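PDB 3BYI: Rho GTPase-activating protein 15 from Homo sapiens, which switches off Rho-type GTPases, including RAC1, by stimulating their GTP hydrolysis and returning them to the inactive GDP-bound state. Local coordinates for residues 107-113 / 179-185; 112-116 / 135-139; 65-69 / 85-91. One frame throughout, in Å; residues are numbered along the deposited sequence.

Contact 1: 107-113 / 179-185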
loop_
_atom_site.group_PDB
_atom_site.type_symbol
_atom_site.label_atom_id
_atom_site.label_comp_id
_atom_site.label_asym_id
_atom_site.label_seq_id
_atom_site.Cartn_x
_atom_site.Cartn_y
_atom_site.Cartn_z
ATOM N N LEU A 107 -2.225 0.970 -6.823
ATOM C CA LEU A 107 -3.205 -0.028 -6.387
ATOM C C LEU A 107 -4.603 0.288 -6.927
ATOM O O LEU A 107 -5.337 -0.607 -7.338
ATOM C CB LEU A 107 -3.246 -0.124 -4.860
ATOM C CG LEU A 107 -4.136 -1.214 -4.215
ATOM C CD1 LEU A 107 -3.765 -2.595 -4.709
ATOM C CD2 LEU A 107 -4.086 -1.143 -2.660
ATOM N N PHE A 108 -4.952 1.564 -6.885
ATOM C CA PHE A 108 -6.179 2.055 -7.483
ATOM C C PHE A 108 -5.852 2.373 -8.934
ATOM O O PHE A 108 -5.139 3.374 -9.193
ATOM C CB PHE A 108 -6.625 3.341 -6.766
ATOM C CG PHE A 108 -7.205 3.104 -5.406
ATOM C CD1 PHE A 108 -6.388 2.748 -4.329
ATOM C CD2 PHE A 108 -8.557 3.240 -5.196
ATOM C CE1 PHE A 108 -6.915 2.531 -3.077
ATOM C CE2 PHE A 108 -9.098 3.008 -3.951
ATOM C CZ PHE A 108 -8.281 2.668 -2.884
ATOM N N PRO A 109 -6.337 1.544 -9.889
ATOM C CA PRO A 109 -5.929 1.828 -11.246
ATOM C C PRO A 109 -6.381 3.207 -11.731
ATOM O O PRO A 109 -7.472 3.687 -11.399
ATOM C CB PRO A 109 -6.576 0.691 -12.067
ATOM C CG PRO A 109 -6.882 -0.400 -11.033
ATOM C CD PRO A 109 -7.243 0.378 -9.826
ATOM N N TYR A 110 -5.504 3.820 -12.510
ATOM C CA TYR A 110 -5.775 5.069 -13.203
ATOM C C TYR A 110 -7.117 5.030 -13.971
ATOM O O TYR A 110 -7.859 6.016 -13.979
ATOM C CB TYR A 110 -4.652 5.354 -14.234
ATOM C CG TYR A 110 -3.209 5.516 -13.745
ATOM C CD1 TYR A 110 -2.860 6.528 -12.856
ATOM C CD2 TYR A 110 -2.177 4.690 -14.255
ATOM C CE1 TYR A 110 -1.534 6.707 -12.435
ATOM C CE2 TYR A 110 -0.830 4.858 -13.853
ATOM C CZ TYR A 110 -0.518 5.870 -12.933
ATOM O OH TYR A 110 0.799 6.032 -12.494
ATOM N N SER A 111 -7.414 3.916 -14.650
ATOM C CA SER A 111 -8.704 3.814 -15.373
ATOM C C SER A 111 -9.914 3.958 -14.427
ATOM O O SER A 111 -10.960 4.457 -14.832
ATOM C CB SER A 111 -8.802 2.529 -16.188
ATOM O OG SER A 111 -8.628 1.365 -15.414
ATOM N N PHE A 112 -9.757 3.576 -13.157
ATOM C CA PHE A 112 -10.830 3.709 -12.184
ATOM C C PHE A 112 -10.925 5.073 -11.483
ATOM O O PHE A 112 -11.954 5.395 -10.892
ATOM C CB PHE A 112 -10.698 2.622 -11.125
ATOM C CG PHE A 112 -11.156 1.276 -11.576
ATOM C CD1 PHE A 112 -10.447 0.566 -12.542
ATOM C CD2 PHE A 112 -12.282 0.692 -11.007
ATOM C CE1 PHE A 112 -10.871 -0.704 -12.950
ATOM C CE2 PHE A 112 -12.719 -0.554 -11.415
ATOM C CZ PHE A 112 -12.015 -1.259 -12.383
ATOM N N PHE A 113 -9.875 5.881 -11.537
ATOM C CA PHE A 113 -9.825 7.095 -10.705
ATOM C C PHE A 113 -11.044 8.035 -10.884
ATOM O O PHE A 113 -11.655 8.468 -9.884
ATOM C CB PHE A 113 -8.501 7.850 -10.930
ATOM C CG PHE A 113 -8.367 9.076 -10.079
ATOM C CD1 PHE A 113 -8.314 8.968 -8.698
ATOM C CD2 PHE A 113 -8.346 10.346 -10.651
ATOM C CE1 PHE A 113 -8.227 10.111 -7.890
ATOM C CE2 PHE A 113 -8.252 11.477 -9.858
ATOM C CZ PHE A 113 -8.209 11.364 -8.478
ATOM N N LEU A 179 -1.549 5.031 -2.586
ATOM C CA LEU A 179 -2.405 4.028 -3.216
ATOM C C LEU A 179 -3.130 4.530 -4.464
ATOM O O LEU A 179 -3.502 3.736 -5.328
ATOM C CB LEU A 179 -3.399 3.495 -2.171
ATOM C CG LEU A 179 -2.778 2.874 -0.888
ATOM C CD1 LEU A 179 -3.838 2.427 0.005
ATOM C CD2 LEU A 179 -1.906 1.702 -1.185
ATOM N N LEU A 180 -3.335 5.844 -4.560
ATOM C CA LEU A 180 -4.043 6.444 -5.690
ATOM C C LEU A 180 -3.140 7.323 -6.575
ATOM O O LEU A 180 -3.369 7.455 -7.793
ATOM C CB LEU A 180 -5.232 7.248 -5.184
ATOM C CG LEU A 180 -6.358 6.417 -4.552
ATOM C CD1 LEU A 180 -6.464 6.468 -3.004
ATOM C CD2 LEU A 180 -7.650 6.836 -5.173
ATOM N N ARG A 181 -2.106 7.923 -5.992
ATOM C CA ARG A 181 -1.084 8.614 -6.815
ATOM C C ARG A 181 -1.707 9.604 -7.813
ATOM O O ARG A 181 -1.277 9.715 -8.953
ATOM C CB ARG A 181 -0.243 7.568 -7.571
ATOM C CG ARG A 181 1.116 8.025 -8.108
ATOM C CD ARG A 181 1.765 6.904 -8.941
ATOM N NE ARG A 181 2.116 5.755 -8.125
ATOM C CZ ARG A 181 2.578 4.595 -8.584
ATOM N NH1 ARG A 181 2.770 4.412 -9.886
ATOM N NH2 ARG A 181 2.858 3.616 -7.721
ATOM N N ALA A 182 -2.703 10.351 -7.346
ATOM C CA ALA A 182 -3.548 11.182 -8.218
ATOM C C ALA A 182 -3.114 12.633 -8.310
ATOM O O ALA A 182 -3.733 13.398 -9.041
ATOM C CB ALA A 182 -5.016 11.096 -7.759
ATOM N N GLU A 183 -2.048 12.995 -7.588
ATOM C CA GLU A 183 -1.568 14.401 -7.456
ATOM C C GLU A 183 -1.449 15.058 -8.817
ATOM O O GLU A 183 -1.978 16.173 -9.045
ATOM C CB GLU A 183 -0.166 14.504 -6.798
ATOM C CG GLU A 183 0.012 13.978 -5.386
ATOM C CD GLU A 183 0.081 12.468 -5.348
ATOM O OE1 GLU A 183 -0.993 11.833 -5.403
ATOM O OE2 GLU A 183 1.193 11.918 -5.282
ATOM N N ASN A 184 -0.748 14.342 -9.709
ATOM C CA ASN A 184 -0.350 14.867 -11.017
ATOM C C ASN A 184 -1.317 14.590 -12.173
ATOM O O ASN A 184 -1.112 15.131 -13.265
ATOM C CB ASN A 184 1.043 14.346 -11.403
ATOM C CG ASN A 184 1.743 15.236 -12.437
ATOM O OD1 ASN A 184 1.438 16.431 -12.558
ATOM N ND2 ASN A 184 2.684 14.656 -13.180
ATOM N N GLU A 185 -2.350 13.764 -11.967
ATOM C CA GLU A 185 -3.377 13.606 -13.015
ATOM C C GLU A 185 -3.854 15.015 -13.475
ATOM O O GLU A 185 -3.905 15.956 -12.683
ATOM C CB GLU A 185 -4.552 12.720 -12.550
ATOM C CG GLU A 185 -4.186 11.276 -12.097
ATOM C CD GLU A 185 -3.132 10.562 -12.979
ATOM O OE1 GLU A 185 -3.364 10.378 -14.198
ATOM O OE2 GLU A 185 -2.070 10.170 -12.435
HETATM O O HOH W 1 -5.134 5.903 -8.929
#
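Phe108 and Leu180 carry the centre of this contact within the RhoGAP domain. Leu180 lies over one face of the Phe108 ring, its CG 3.8 Å from the ring centroid and 24° off the normal, a CH-pi approach displaced toward the rim. Its two methyls splay over the ring, CD1 by Phe108 CD1 and CE1, CD2 by Phe108 CD2. The edge of the same ring faces Leu179 O, which also accepts the backbone bond from Phe108 N at 3.0 Å; with an N-H...O angle of 167° that bond is nearly straight. Ring edge and amide can share one carbonyl because CG stands beside the backbone N of Phe108 (chi1 -74°). Alongside, Leu107 and Leu179 point the same way and touch through their CD2 methyls. One water donates to both Phe108 O and Leu180 O, a second polar link between the segments.

Arg181 leaves the helix with positive phi, and the chain turns so that Ala182 CB sits over a face of Phe113, only 3.3 Å from Phe113 CZ. Leu180 crosses Phe113 at about a right angle and brings CD2 to the ring edge, 4.2 Å from Phe113 CD1. Toward the surface the fit is looser. Glu185 crosses Tyr110 at about a right angle, bringing OE2 to 3.5 Å from Tyr110 CE1. The Arg181 guanidinium is steeply turned against the Tyr110 ring; its NH1 comes to 3.6 Å from Tyr110 OH without a hydrogen bond, while Arg181 NH2 is bonded to Leu103 O.

Helix 141-159 backs the buried end, with Met147 on Leu107 and Phe108 and Leu150 on Leu179. From helix 189-205, Ile199 touches both Phe108 and Leu180. The contact itself joins the start of helix 110-120 to the end of helix 168-180.

Contact 2: 112-116 / 135-139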
loop_
_atom_site.group_PDB
_atom_site.type_symbol
_atom_site.label_atom_id
_atom_site.label_comp_id
_atom_site.label_asym_id
_atom_site.label_seq_id
_atom_site.Cartn_x
_atom_site.Cartn_y
_atom_site.Cartn_z
ATOM N N PHE A 112 -9.757 3.576 -13.157
ATOM C CA PHE A 112 -10.830 3.709 -12.184
ATOM C C PHE A 112 -10.925 5.073 -11.483
ATOM O O PHE A 112 -11.954 5.395 -10.892
ATOM C CB PHE A 112 -10.698 2.622 -11.125
ATOM C CG PHE A 112 -11.156 1.276 -11.576
ATOM C CD1 PHE A 112 -10.447 0.566 -12.542
ATOM C CD2 PHE A 112 -12.282 0.692 -11.007
ATOM C CE1 PHE A 112 -10.871 -0.704 -12.950
ATOM C CE2 PHE A 112 -12.719 -0.554 -11.415
ATOM C CZ PHE A 112 -12.015 -1.259 -12.383
ATOM N N PHE A 113 -9.875 5.881 -11.537
ATOM C CA PHE A 113 -9.825 7.095 -10.705
ATOM C C PHE A 113 -11.044 8.035 -10.884
ATOM O O PHE A 113 -11.655 8.468 -9.884
ATOM C CB PHE A 113 -8.501 7.850 -10.930
ATOM C CG PHE A 113 -8.367 9.076 -10.079
ATOM C CD1 PHE A 113 -8.314 8.968 -8.698
ATOM C CD2 PHE A 113 -8.346 10.346 -10.651
ATOM C CE1 PHE A 113 -8.227 10.111 -7.890
ATOM C CE2 PHE A 113 -8.252 11.477 -9.858
ATOM C CZ PHE A 113 -8.209 11.364 -8.478
ATOM N N GLU A 114 -11.415 8.323 -12.134
ATOM C CA GLU A 114 -12.586 9.168 -12.399
ATOM C C GLU A 114 -13.849 8.590 -11.755
ATOM O O GLU A 114 -14.656 9.335 -11.199
ATOM C CB GLU A 114 -12.797 9.405 -13.899
ATOM N N GLN A 115 -13.994 7.261 -11.799
ATOM C CA GLN A 115 -15.163 6.583 -11.234
ATOM C C GLN A 115 -15.207 6.658 -9.724
ATOM O O GLN A 115 -16.295 6.804 -9.178
ATOM C CB GLN A 115 -15.254 5.105 -11.677
ATOM C CG GLN A 115 -15.895 4.831 -13.082
ATOM C CD GLN A 115 -15.811 3.322 -13.519
ATOM O OE1 GLN A 115 -16.771 2.566 -13.303
ATOM N NE2 GLN A 115 -14.667 2.891 -14.113
ATOM N N PHE A 116 -14.046 6.500 -9.064
ATOM C CA PHE A 116 -13.902 6.600 -7.573
ATOM C C PHE A 116 -14.139 8.020 -7.067
ATOM O O PHE A 116 -14.755 8.213 -6.011
ATOM C CB PHE A 116 -12.502 6.152 -7.080
ATOM C CG PHE A 116 -12.334 4.637 -6.906
ATOM C CD1 PHE A 116 -11.562 3.902 -7.785
ATOM C CD2 PHE A 116 -12.952 3.968 -5.859
ATOM C CE1 PHE A 116 -11.413 2.508 -7.631
ATOM C CE2 PHE A 116 -12.795 2.596 -5.686
ATOM C CZ PHE A 116 -12.029 1.859 -6.578
ATOM N N LEU A 135 -17.557 -0.376 -7.462
ATOM C CA LEU A 135 -16.308 -0.214 -8.188
ATOM C C LEU A 135 -15.255 -1.223 -7.763
ATOM O O LEU A 135 -14.529 -1.713 -8.597
ATOM C CB LEU A 135 -15.770 1.206 -8.046
ATOM C CG LEU A 135 -16.315 2.203 -9.043
ATOM C CD1 LEU A 135 -15.924 3.585 -8.610
ATOM C CD2 LEU A 135 -15.799 1.863 -10.458
ATOM N N VAL A 136 -15.155 -1.509 -6.468
ATOM C CA VAL A 136 -14.198 -2.509 -5.973
ATOM C C VAL A 136 -14.482 -3.873 -6.617
ATOM O O VAL A 136 -13.545 -4.609 -6.965
ATOM C CB VAL A 136 -14.209 -2.611 -4.414
ATOM C CG1 VAL A 136 -13.468 -3.900 -3.909
ATOM C CG2 VAL A 136 -13.608 -1.349 -3.819
ATOM N N GLN A 137 -15.771 -4.195 -6.782
ATOM C CA GLN A 137 -16.198 -5.428 -7.472
ATOM C C GLN A 137 -15.824 -5.447 -8.960
ATOM O O GLN A 137 -15.789 -6.505 -9.567
ATOM C CB GLN A 137 -17.712 -5.673 -7.276
ATOM C CG GLN A 137 -18.069 -6.178 -5.848
ATOM C CD GLN A 137 -19.550 -5.992 -5.439
ATOM O OE1 GLN A 137 -20.321 -5.269 -6.089
ATOM N NE2 GLN A 137 -19.937 -6.634 -4.327
ATOM N N LYS A 138 -15.555 -4.292 -9.557
ATOM C CA LYS A 138 -15.096 -4.281 -10.942
ATOM C C LYS A 138 -13.571 -4.406 -11.076
ATOM O O LYS A 138 -13.077 -4.601 -12.163
ATOM C CB LYS A 138 -15.606 -3.051 -11.697
ATOM C CG LYS A 138 -17.134 -2.952 -11.800
ATOM C CD LYS A 138 -17.574 -1.589 -12.382
ATOM C CE LYS A 138 -19.089 -1.370 -12.281
ATOM N NZ LYS A 138 -19.541 -0.984 -10.887
ATOM N N LEU A 139 -12.829 -4.309 -9.982
ATOM C CA LEU A 139 -11.361 -4.336 -10.072
ATOM C C LEU A 139 -10.773 -5.705 -10.432
ATOM O O LEU A 139 -11.406 -6.742 -10.219
ATOM C CB LEU A 139 -10.746 -3.897 -8.767
ATOM C CG LEU A 139 -10.843 -2.443 -8.365
ATOM C CD1 LEU A 139 -10.639 -2.370 -6.860
ATOM C CD2 LEU A 139 -9.827 -1.587 -9.131
#
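Leu135 pushes its branched end between Phe112, Gln115 and Phe116, one face of helix 110-120, and contributes the most buried surface of any residue here, 106 Å². The branches divide the work. Leu135 CD1 stands over one face of the Phe116 ring, 4.2 Å from the Phe116 centroid and 16° off the normal, and is pressed against the backbone carbonyl of Gln115 as well. Leu135 CD2 turns the other way, 3.7 Å from Phe112 CD2. Leu135 slides past both rings in the opposite direction.

The second tight element is Leu139, whose CD2 lies almost exactly above the middle of the Phe112 ring. Leu139 CD2 is 3.7 Å from the Phe112 centroid and only 6° off the normal, a nearly ideal CH-pi placement. The rim of that ring also meets the backbone at the end of helix 125-138: Lys138 O lies near the ring plane, 3.5 Å from Phe112 CZ. A chi1 of -77° keeps CG of Phe112 beside its own N and lets the ring reach across to this helix end. Val136 takes a smaller part, its CG2 at the edge of Phe116.

The solvent side differs in character. Gln115 still presses on Leu135, laying CB and its amide along it, with Gln115 OE1 3.1 Å from Leu135 CD2, a close touch that is no hydrogen bond. Lys138 thins out beyond CB, which rests against Phe112 CE2; its chain leads away, and NZ makes a weak bond to Ser134 O. The interface is thus held by apolar packing, and the polar side-chain ends stay at its margin.

Helices 110-120 and 125-138 run in roughly opposite directions, joined by a short turn: an antiparallel helical hairpin, a local unit of the all-helical RhoGAP fold.

Contact 3: 65-69 / 85-91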
loop_
_atom_site.group_PDB
_atom_site.type_symbol
_atom_site.label_atom_id
_atom_site.label_comp_id
_atom_site.label_asym_id
_atom_site.label_seq_id
_atom_site.Cartn_x
_atom_site.Cartn_y
_atom_site.Cartn_z
ATOM N N THR A 65 18.155 1.242 5.672
ATOM C CA THR A 65 17.722 -0.097 6.076
ATOM C C THR A 65 16.542 -0.568 5.248
ATOM O O THR A 65 16.465 -1.745 4.924
ATOM C CB THR A 65 17.361 -0.194 7.596
ATOM O OG1 THR A 65 18.409 0.405 8.365
ATOM C CG2 THR A 65 17.207 -1.647 8.029
ATOM N N ILE A 66 15.606 0.329 4.929
ATOM C CA ILE A 66 14.509 -0.005 4.002
ATOM C C ILE A 66 15.066 -0.448 2.656
ATOM O O ILE A 66 14.605 -1.428 2.077
ATOM C CB ILE A 66 13.564 1.170 3.777
ATOM C CG1 ILE A 66 12.815 1.474 5.093
ATOM C CG2 ILE A 66 12.602 0.861 2.616
ATOM C CD1 ILE A 66 12.119 2.841 5.149
ATOM N N GLN A 67 16.066 0.274 2.157
ATOM C CA GLN A 67 16.660 -0.029 0.866
ATOM C C GLN A 67 17.302 -1.425 0.871
ATOM O O GLN A 67 17.226 -2.162 -0.123
ATOM C CB GLN A 67 17.653 1.072 0.455
ATOM C CG GLN A 67 16.976 2.415 0.069
ATOM C CD GLN A 67 16.236 2.396 -1.304
ATOM O OE1 GLN A 67 15.894 1.344 -1.799
ATOM N NE2 GLN A 67 16.008 3.562 -1.895
ATOM N N LYS A 68 17.913 -1.813 1.994
ATOM C CA LYS A 68 18.454 -3.181 2.134
ATOM C C LYS A 68 17.363 -4.230 2.225
ATOM O O LYS A 68 17.538 -5.352 1.756
ATOM C CB LYS A 68 19.262 -3.355 3.416
ATOM C CG LYS A 68 20.532 -2.595 3.496
ATOM C CD LYS A 68 21.157 -2.722 4.856
ATOM C CE LYS A 68 22.573 -2.170 4.846
ATOM N NZ LYS A 68 23.040 -1.979 6.245
ATOM N N LEU A 69 16.264 -3.885 2.893
ATOM C CA LEU A 69 15.082 -4.763 2.953
ATOM C C LEU A 69 14.555 -5.023 1.535
ATOM O O LEU A 69 14.339 -6.173 1.130
ATOM C CB LEU A 69 13.969 -4.127 3.797
ATOM C CG LEU A 69 12.976 -5.068 4.510
ATOM C CD1 LEU A 69 11.869 -4.272 5.277
ATOM C CD2 LEU A 69 12.360 -6.105 3.600
ATOM N N GLN A 85 17.802 -7.205 12.522
ATOM C CA GLN A 85 18.013 -6.196 11.488
ATOM C C GLN A 85 16.742 -5.399 11.201
ATOM O O GLN A 85 16.823 -4.217 10.869
ATOM C CB GLN A 85 18.507 -6.856 10.200
ATOM C CG GLN A 85 18.907 -5.891 9.096
ATOM C CD GLN A 85 19.530 -6.605 7.893
ATOM O OE1 GLN A 85 19.554 -7.852 7.826
ATOM N NE2 GLN A 85 20.027 -5.818 6.927
ATOM N N TRP A 86 15.577 -6.033 11.357
ATOM C CA TRP A 86 14.276 -5.388 11.079
ATOM C C TRP A 86 13.516 -4.985 12.348
ATOM O O TRP A 86 12.297 -4.816 12.319
ATOM C CB TRP A 86 13.416 -6.303 10.200
ATOM C CG TRP A 86 14.220 -6.982 9.158
ATOM C CD1 TRP A 86 14.456 -8.329 9.036
ATOM C CD2 TRP A 86 14.995 -6.348 8.144
ATOM N NE1 TRP A 86 15.298 -8.564 7.988
ATOM C CE2 TRP A 86 15.648 -7.362 7.424
ATOM C CE3 TRP A 86 15.211 -5.011 7.777
ATOM C CZ2 TRP A 86 16.489 -7.084 6.351
ATOM C CZ3 TRP A 86 16.047 -4.739 6.706
ATOM C CH2 TRP A 86 16.679 -5.766 6.016
ATOM N N GLU A 87 14.237 -4.789 13.458
ATOM C CA GLU A 87 13.622 -4.538 14.761
ATOM C C GLU A 87 12.843 -3.229 14.865
ATOM O O GLU A 87 11.907 -3.129 15.628
ATOM C CB GLU A 87 14.667 -4.592 15.883
ATOM C CG GLU A 87 15.720 -3.479 15.833
ATOM N N ASP A 88 13.217 -2.241 14.073
ATOM C CA ASP A 88 12.456 -0.990 13.994
ATOM C C ASP A 88 11.284 -1.222 13.030
ATOM O O ASP A 88 11.488 -1.390 11.842
ATOM C CB ASP A 88 13.411 0.143 13.540
ATOM C CG ASP A 88 12.721 1.483 13.361
ATOM O OD1 ASP A 88 11.547 1.619 13.709
ATOM O OD2 ASP A 88 13.369 2.398 12.838
ATOM N N ILE A 89 10.066 -1.314 13.574
ATOM C CA ILE A 89 8.866 -1.597 12.758
ATOM C C ILE A 89 8.585 -0.495 11.734
ATOM O O ILE A 89 7.797 -0.695 10.803
ATOM C CB ILE A 89 7.612 -1.838 13.631
ATOM C CG1 ILE A 89 6.486 -2.467 12.810
ATOM C CG2 ILE A 89 7.172 -0.531 14.360
ATOM C CD1 ILE A 89 6.780 -3.834 12.256
ATOM N N HIS A 90 9.196 0.670 11.902
ATOM C CA HIS A 90 9.043 1.732 10.918
ATOM C C HIS A 90 9.803 1.454 9.599
ATOM O O HIS A 90 9.462 2.003 8.560
ATOM C CB HIS A 90 9.484 3.063 11.505
ATOM C CG HIS A 90 8.712 3.480 12.710
ATOM N ND1 HIS A 90 7.342 3.629 12.692
ATOM C CD2 HIS A 90 9.114 3.786 13.969
ATOM C CE1 HIS A 90 6.935 4.033 13.888
ATOM N NE2 HIS A 90 7.989 4.132 14.679
ATOM N N VAL A 91 10.844 0.627 9.651
ATOM C CA VAL A 91 11.491 0.113 8.437
ATOM C C VAL A 91 10.512 -0.784 7.636
ATOM O O VAL A 91 10.483 -0.753 6.400
ATOM C CB VAL A 91 12.840 -0.656 8.755
ATOM C CG1 VAL A 91 13.359 -1.433 7.519
ATOM C CG2 VAL A 91 13.900 0.290 9.286
HETATM O O HOH W 2 20.617 -2.830 8.292
#
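Ile66 and Val91 bring the two backbones together, with CA atoms 5.4 Å apart where helix 63-74 passes the first turn of helix 89-102. That turn is opened by Asp88 at the N-cap, whose OD1 accepts from His90 N. The donor comes from well above the carboxylate plane, 58° out of it. Residues 85-87 ahead of the cap swing the Trp86 indole back against helix 63-74.

Trp86 is covered on both faces: its neighbour Gln85 lays CG over one, and Leu69 CG stands over the other, 4.0 Å from the six-membered-ring centroid of Trp86 in a CH-pi contact. In the plane, at the ring edge, Thr65 O lies 3.5 Å from Trp86 CZ3. That oxygen already accepts the helical bond from Leu69 N, so the indole wedges against a carbonyl that is satisfied. Thr65 adds its methyl, CG2 lying 3.6 Å from Trp86 CZ3, a position set by CG2 being anti to the backbone N. Replacing Trp86 with an alanine would probably leave Leu69 CG and the Thr65 methyl without their aromatic partner and open a gap between helix 63-74 and the cap loop.

Val91 uses both methyls: CG1 packs 3.8 Å from Ile66 CG1 and also on Leu69 CD1, while CG2 reaches Thr65 CB. Farther out, a water accepts from Lys68 NZ and, weakly, from Gln85 NE2.

His90 lies about 7 Å, side chain to side chain, from Arg58, the predicted arginine finger, which places the start of helix 89-102 near the probable catalytic surface. Around this patch, Ala95 and Met98 continue the packing of helix 89-102 on Ile66. Helix 37-49 closes in as well: Phe38 touches Leu69, and Arg49 NH2 hydrogen-bonds Trp86 O.

Overall arrangement
Contacts 1 and 2 form one continuous region. Both use helix 110-120, share Phe112 and Phe113, and touch through Pro109 and Leu139 and through the edge-to-face rings of Phe108 and Phe116, their centres about 10 Å apart. Contact 3 lies on the opposite side of the chain's centre, about 27 Å and 33 Å from them between centres, and closes earlier in the sequence. All three combine a buried apolar centre with an exposed margin, so none is purely core or surface. Their chemistry differs: contact 1 adds a direct backbone hydrogen bond and a bridging water, contact 2 relies on leucine-to-ring packing, and contact 3 sets an indole beside a capped helix start near the predicted arginine finger.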